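Local coordinates for protein putative hexulose 6 phosphate synthase (Salmonella typhimurium, PDB 3F4W) that belongs to the orotidine 5'-phosphate decarboxylase/HUMPS family of TIM-barrel proteins, its specific role being only putative, at residues A[3-8]-A[20-25]; A[26-31]-A[181-186]. All coordinates share one frame; numbering follows the deposited sequence.

Contact 1 (A[3-8]-A[20-25]); sequences LQLALD and DKVVDD
Leu5 on Val22 and Leu3 on the Asp25 carbonyl make a small, largely buried packing contact on the outer face of a closed parallel barrel, where strand 2-7 is packed against helix 12-22 and the 3-10 segment 23-25 that continues from it. No hydrogen bond joins the segments, which bury 113 Å² between them. In the first point of touch, Leu5 CD2 lies 3.8 Å from Val22 CG2; one methyl from each side chain touches, and the side chains cross at about a right angle. With its chi1 at -64°, Val22 places CG2 between its own backbone N and carbonyl carbon, and this branch is the one that reaches the strand. The second point is made by Leu3, whose CD2 comes within 3.4 Å of Asp25 O, while CB of Leu3 stays 4.1 Å from Asp25 O. Leu3 CG is anti to the backbone N (chi1 173°), which points the side chain out from the strand and brings CD2, rather than CD1, to the carbonyl. The Asp25 side chain itself leads away from the strand. A backbone hydrogen bond of 2.9 Å from Asp25 N to Val22 O shapes the turn that presents the two touching residues together. Around them, Met19 of the same helix packs on Leu5, and helix 196-209 covers the neighbouring flank through Leu207 on Leu3 and Ala200 on Val22. Such packing between a strand and the helix that follows it is characteristic of the beta-alpha units of a TIM barrel; here it belongs to the unit strand 2-7, helix 12-22, strand 28-31.

Contact 2 (A[26-31]-A[181-186]); sequences VDIIEV and PDVVIV
The Glu30 carboxylate is the flat group here, and its OE1 end is turned toward strand 183-186. Ile185 CG2 stands 3.7 Å from Glu30 OE1, well beyond the oxygen and somewhat off the carboxylate plane. Ala6 CB covers the face on that same side of the plane. From the other side comes Gln4 NE2, whose hydrogen bond to Glu30 OE1 is tilted out of the plane; it is the strongest polar partner of this buried group. Glu30 OE2 lies close to Asp59 OD2. Glu30 and Ile185 cross at about a right angle, and the glutamate reaches its place because CG is anti to the backbone N (chi1 170°) and the chain is extended beyond it, so the carboxylate projects across the barrel interior. The Ile185 side chain is also about 5 Å from a bound malonate ion, probably from the crystallisation liquor.

Nearer the start of both strands the contact is looser and apolar: Ile28 CD1 is 4.4 Å from Val183 CG2. No hydrogen bond crosses, because strand 2-7 runs between the two strands and supplies backbone partners to each; the closest CA pair, Ile28 and Ile185, is 8.8 Å apart. Gln4 touches Ile28, Val183 and Ile185 from that intervening strand, while Ala163 and Ala165 of strand 161-165 back the valine and isoleucine. The pattern, with inward side chains of the second and eighth strands meeting over the first, is that of the interior of a parallel eight-stranded TIM barrel, where the strands close into a ring.

How the contacts relate
Contact 1 packs the outer face of strand 2-7, while contact 2 joins its two sheet neighbours, strands 28-31 and 183-186, across the barrel interior; the centres are about 8 Å apart. Contact 1 lies about 12 Å from the chain centre, whereas contact 2 is about 6 Å from it. They come in series along the chain: helix 12-22 is followed, through the short 3-10 segment 23-25, by strand 28-31. Probable hydrogen bonds from Leu3 N to Asp27 OD2 and from Ala6 N to Val186 O join the segments. Together they show the first strand closing the barrel between its second and last strands.

Contact 1 (A[3-8]-A[20-25])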
loop_
_atom_site.group_PDB
_atom_site.type_symbol
_atom_site.label_atom_id
_atom_site.label_comp_id
_atom_site.label_asym_id
_atom_site.label_seq_id
_atom_site.Cartn_x
_atom_site.Cartn_y
_atom_site.Cartn_z
ATOM N N LEU A 3 18.710 12.929 6.893
ATOM C CA LEU A 3 18.425 11.668 7.567
ATOM C C LEU A 3 16.924 11.491 7.761
ATOM O O LEU A 3 16.284 12.255 8.479
ATOM C CB LEU A 3 19.145 11.583 8.914
ATOM C CG LEU A 3 18.791 10.368 9.775
ATOM C CD1 LEU A 3 18.959 9.073 8.987
ATOM C CD2 LEU A 3 19.625 10.335 11.051
ATOM N N GLN A 4 16.367 10.475 7.111
ATOM C CA GLN A 4 14.954 10.151 7.261
ATOM C C GLN A 4 14.827 8.924 8.158
ATOM O O GLN A 4 15.484 7.911 7.925
ATOM C CB GLN A 4 14.328 9.893 5.889
ATOM C CG GLN A 4 12.913 9.351 5.923
ATOM C CD GLN A 4 12.262 9.365 4.549
ATOM O OE1 GLN A 4 12.436 10.313 3.783
ATOM N NE2 GLN A 4 11.507 8.318 4.234
ATOM N N LEU A 5 13.998 9.031 9.193
ATOM C CA LEU A 5 13.813 7.950 10.159
ATOM C C LEU A 5 12.479 7.228 9.978
ATOM O O LEU A 5 11.415 7.803 10.210
ATOM C CB LEU A 5 13.906 8.489 11.587
ATOM C CG LEU A 5 13.615 7.485 12.704
ATOM C CD1 LEU A 5 14.715 6.438 12.793
ATOM C CD2 LEU A 5 13.459 8.201 14.029
ATOM N N ALA A 6 12.539 5.961 9.583
ATOM C CA ALA A 6 11.325 5.165 9.411
ATOM C C ALA A 6 10.787 4.616 10.734
ATOM O O ALA A 6 11.445 3.819 11.401
ATOM C CB ALA A 6 11.569 4.023 8.420
ATOM N N LEU A 7 9.588 5.054 11.108
ATOM C CA LEU A 7 8.878 4.480 12.243
ATOM C C LEU A 7 7.870 3.451 11.735
ATOM O O LEU A 7 6.764 3.800 11.326
ATOM C CB LEU A 7 8.162 5.569 13.044
ATOM C CG LEU A 7 9.024 6.729 13.548
ATOM C CD1 LEU A 7 8.166 7.743 14.279
ATOM C CD2 LEU A 7 10.137 6.222 14.449
ATOM N N ASP A 8 8.256 2.181 11.756
ATOM C CA ASP A 8 7.443 1.140 11.134
ATOM C C ASP A 8 6.517 0.398 12.100
ATOM O O ASP A 8 5.303 0.359 11.899
ATOM C CB ASP A 8 8.334 0.145 10.383
ATOM C CG ASP A 8 8.844 0.697 9.056
ATOM O OD1 ASP A 8 8.259 1.680 8.551
ATOM O OD2 ASP A 8 9.828 0.144 8.516
ATOM N N ASP A 20 11.455 11.692 21.049
ATOM C CA ASP A 20 12.143 12.614 21.949
ATOM C C ASP A 20 13.611 12.236 22.134
ATOM O O ASP A 20 14.436 13.070 22.503
ATOM C CB ASP A 20 11.437 12.679 23.304
ATOM C CG ASP A 20 10.167 13.501 23.257
ATOM O OD1 ASP A 20 9.283 13.291 24.116
ATOM O OD2 ASP A 20 10.052 14.355 22.353
ATOM N N LYS A 21 13.933 10.975 21.867
ATOM C CA LYS A 21 15.292 10.482 22.046
ATOM C C LYS A 21 16.221 10.858 20.894
ATOM O O LYS A 21 17.433 10.932 21.074
ATOM C CB LYS A 21 15.293 8.959 22.201
ATOM C CG LYS A 21 14.642 8.427 23.463
ATOM C CD LYS A 21 14.871 6.922 23.546
ATOM C CE LYS A 21 14.550 6.364 24.919
ATOM N NZ LYS A 21 13.092 6.179 25.108
ATOM N N VAL A 22 15.658 11.082 19.709
ATOM C CA VAL A 22 16.470 11.180 18.498
ATOM C C VAL A 22 16.155 12.381 17.603
ATOM O O VAL A 22 16.918 12.691 16.687
ATOM C CB VAL A 22 16.333 9.904 17.644
ATOM C CG1 VAL A 22 16.893 8.704 18.389
ATOM C CG2 VAL A 22 14.874 9.666 17.274
ATOM N N VAL A 23 15.044 13.059 17.871
ATOM C CA VAL A 23 14.519 14.044 16.928
ATOM C C VAL A 23 15.514 15.126 16.494
ATOM O O VAL A 23 15.452 15.604 15.361
ATOM C CB VAL A 23 13.222 14.702 17.442
ATOM C CG1 VAL A 23 13.514 15.605 18.633
ATOM C CG2 VAL A 23 12.553 15.485 16.316
ATOM N N ASP A 24 16.430 15.509 17.382
ATOM C CA ASP A 24 17.379 16.583 17.076
ATOM C C ASP A 24 18.389 16.211 15.987
ATOM O O ASP A 24 18.988 17.089 15.362
ATOM C CB ASP A 24 18.116 17.039 18.343
ATOM C CG ASP A 24 17.236 17.872 19.267
ATOM O OD1 ASP A 24 16.151 18.305 18.832
ATOM O OD2 ASP A 24 17.631 18.093 20.429
ATOM N N ASP A 25 18.584 14.915 15.771
ATOM C CA ASP A 25 19.525 14.436 14.758
ATOM C C ASP A 25 18.836 13.919 13.495
ATOM O O ASP A 25 19.496 13.398 12.593
ATOM C CB ASP A 25 20.416 13.333 15.333
ATOM C CG ASP A 25 21.392 13.854 16.364
ATOM O OD1 ASP A 25 21.595 15.086 16.422
ATOM O OD2 ASP A 25 21.959 13.030 17.109
#

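Contact 2 (A[26-31]-A[181-186])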
loop_
_atom_site.group_PDB
_atom_site.type_symbol
_atom_site.label_atom_id
_atom_site.label_comp_id
_atom_site.label_asym_id
_atom_site.label_seq_id
_atom_site.Cartn_x
_atom_site.Cartn_y
_atom_site.Cartn_z
ATOM N N VAL A 26 17.517 14.068 13.436
ATOM C CA VAL A 26 16.720 13.574 12.316
ATOM C C VAL A 26 16.145 14.739 11.507
ATOM O O VAL A 26 15.735 15.746 12.074
ATOM C CB VAL A 26 15.568 12.678 12.828
ATOM C CG1 VAL A 26 14.595 12.346 11.710
ATOM C CG2 VAL A 26 16.125 11.407 13.459
ATOM N N ASP A 27 16.121 14.598 10.185
ATOM C CA ASP A 27 15.591 15.641 9.304
ATOM C C ASP A 27 14.155 15.357 8.867
ATOM O O ASP A 27 13.334 16.267 8.772
ATOM C CB ASP A 27 16.465 15.785 8.060
ATOM C CG ASP A 27 17.883 16.188 8.390
ATOM O OD1 ASP A 27 18.085 17.349 8.814
ATOM O OD2 ASP A 27 18.791 15.342 8.226
ATOM N N ILE A 28 13.864 14.095 8.578
ATOM C CA ILE A 28 12.528 13.706 8.139
ATOM C C ILE A 28 11.992 12.563 8.986
ATOM O O ILE A 28 12.628 11.520 9.104
ATOM C CB ILE A 28 12.527 13.255 6.667
ATOM C CG1 ILE A 28 13.050 14.373 5.761
ATOM C CG2 ILE A 28 11.126 12.829 6.251
ATOM C CD1 ILE A 28 13.260 13.947 4.315
ATOM N N ILE A 29 10.826 12.765 9.585
ATOM C CA ILE A 29 10.181 11.712 10.351
ATOM C C ILE A 29 9.247 10.944 9.425
ATOM O O ILE A 29 8.327 11.519 8.843
ATOM C CB ILE A 29 9.378 12.286 11.533
ATOM C CG1 ILE A 29 10.268 13.195 12.385
ATOM C CG2 ILE A 29 8.767 11.161 12.362
ATOM C CD1 ILE A 29 9.561 13.800 13.583
ATOM N N GLU A 30 9.493 9.650 9.272
ATOM C CA GLU A 30 8.652 8.837 8.410
ATOM C C GLU A 30 7.641 8.026 9.217
ATOM O O GLU A 30 8.010 7.237 10.084
ATOM C CB GLU A 30 9.493 7.894 7.545
ATOM C CG GLU A 30 8.657 6.860 6.796
ATOM C CD GLU A 30 9.493 5.807 6.091
ATOM O OE1 GLU A 30 10.648 6.100 5.724
ATOM O OE2 GLU A 30 8.987 4.679 5.901
ATOM N N VAL A 31 6.362 8.228 8.934
ATOM C CA VAL A 31 5.345 7.335 9.469
ATOM C C VAL A 31 5.273 6.119 8.548
ATOM O O VAL A 31 4.753 6.207 7.435
ATOM C CB VAL A 31 3.978 8.030 9.572
ATOM C CG1 VAL A 31 2.909 7.054 10.051
ATOM C CG2 VAL A 31 4.074 9.225 10.507
ATOM N N PRO A 181 23.592 10.244 -2.205
ATOM C CA PRO A 181 22.133 10.365 -2.292
ATOM C C PRO A 181 21.713 11.671 -1.630
ATOM O O PRO A 181 22.502 12.252 -0.888
ATOM C CB PRO A 181 21.622 9.185 -1.454
ATOM C CG PRO A 181 22.848 8.417 -1.006
ATOM C CD PRO A 181 24.008 9.332 -1.131
ATOM N N ASP A 182 20.491 12.122 -1.885
ATOM C CA ASP A 182 19.981 13.323 -1.235
ATOM C C ASP A 182 19.373 12.994 0.125
ATOM O O ASP A 182 19.418 13.803 1.053
ATOM C CB ASP A 182 18.965 14.022 -2.135
ATOM C CG ASP A 182 19.567 14.453 -3.451
ATOM O OD1 ASP A 182 20.295 15.466 -3.467
ATOM O OD2 ASP A 182 19.317 13.778 -4.474
ATOM N N VAL A 183 18.813 11.796 0.244
ATOM C CA VAL A 183 18.223 11.361 1.503
ATOM C C VAL A 183 18.641 9.936 1.828
ATOM O O VAL A 183 18.569 9.046 0.979
ATOM C CB VAL A 183 16.678 11.446 1.474
ATOM C CG1 VAL A 183 16.080 10.910 2.780
ATOM C CG2 VAL A 183 16.226 12.880 1.222
ATOM N N VAL A 184 19.099 9.734 3.055
ATOM C CA VAL A 184 19.387 8.402 3.554
ATOM C C VAL A 184 18.303 8.024 4.560
ATOM O O VAL A 184 18.052 8.754 5.522
ATOM C CB VAL A 184 20.775 8.337 4.210
ATOM C CG1 VAL A 184 20.988 6.986 4.867
ATOM C CG2 VAL A 184 21.857 8.610 3.173
ATOM N N ILE A 185 17.644 6.894 4.316
ATOM C CA ILE A 185 16.543 6.434 5.155
ATOM C C ILE A 185 17.008 5.312 6.082
ATOM O O ILE A 185 17.619 4.341 5.637
ATOM C CB ILE A 185 15.355 5.932 4.293
ATOM C CG1 ILE A 185 14.836 7.052 3.387
ATOM C CG2 ILE A 185 14.241 5.398 5.175
ATOM C CD1 ILE A 185 14.061 6.566 2.169
ATOM N N VAL A 186 16.726 5.458 7.371
ATOM C CA VAL A 186 17.110 4.461 8.361
ATOM C C VAL A 186 15.920 4.173 9.261
ATOM O O VAL A 186 15.168 5.079 9.620
ATOM C CB VAL A 186 18.309 4.937 9.214
ATOM C CG1 VAL A 186 18.561 3.980 10.370
ATOM C CG2 VAL A 186 19.554 5.062 8.350
#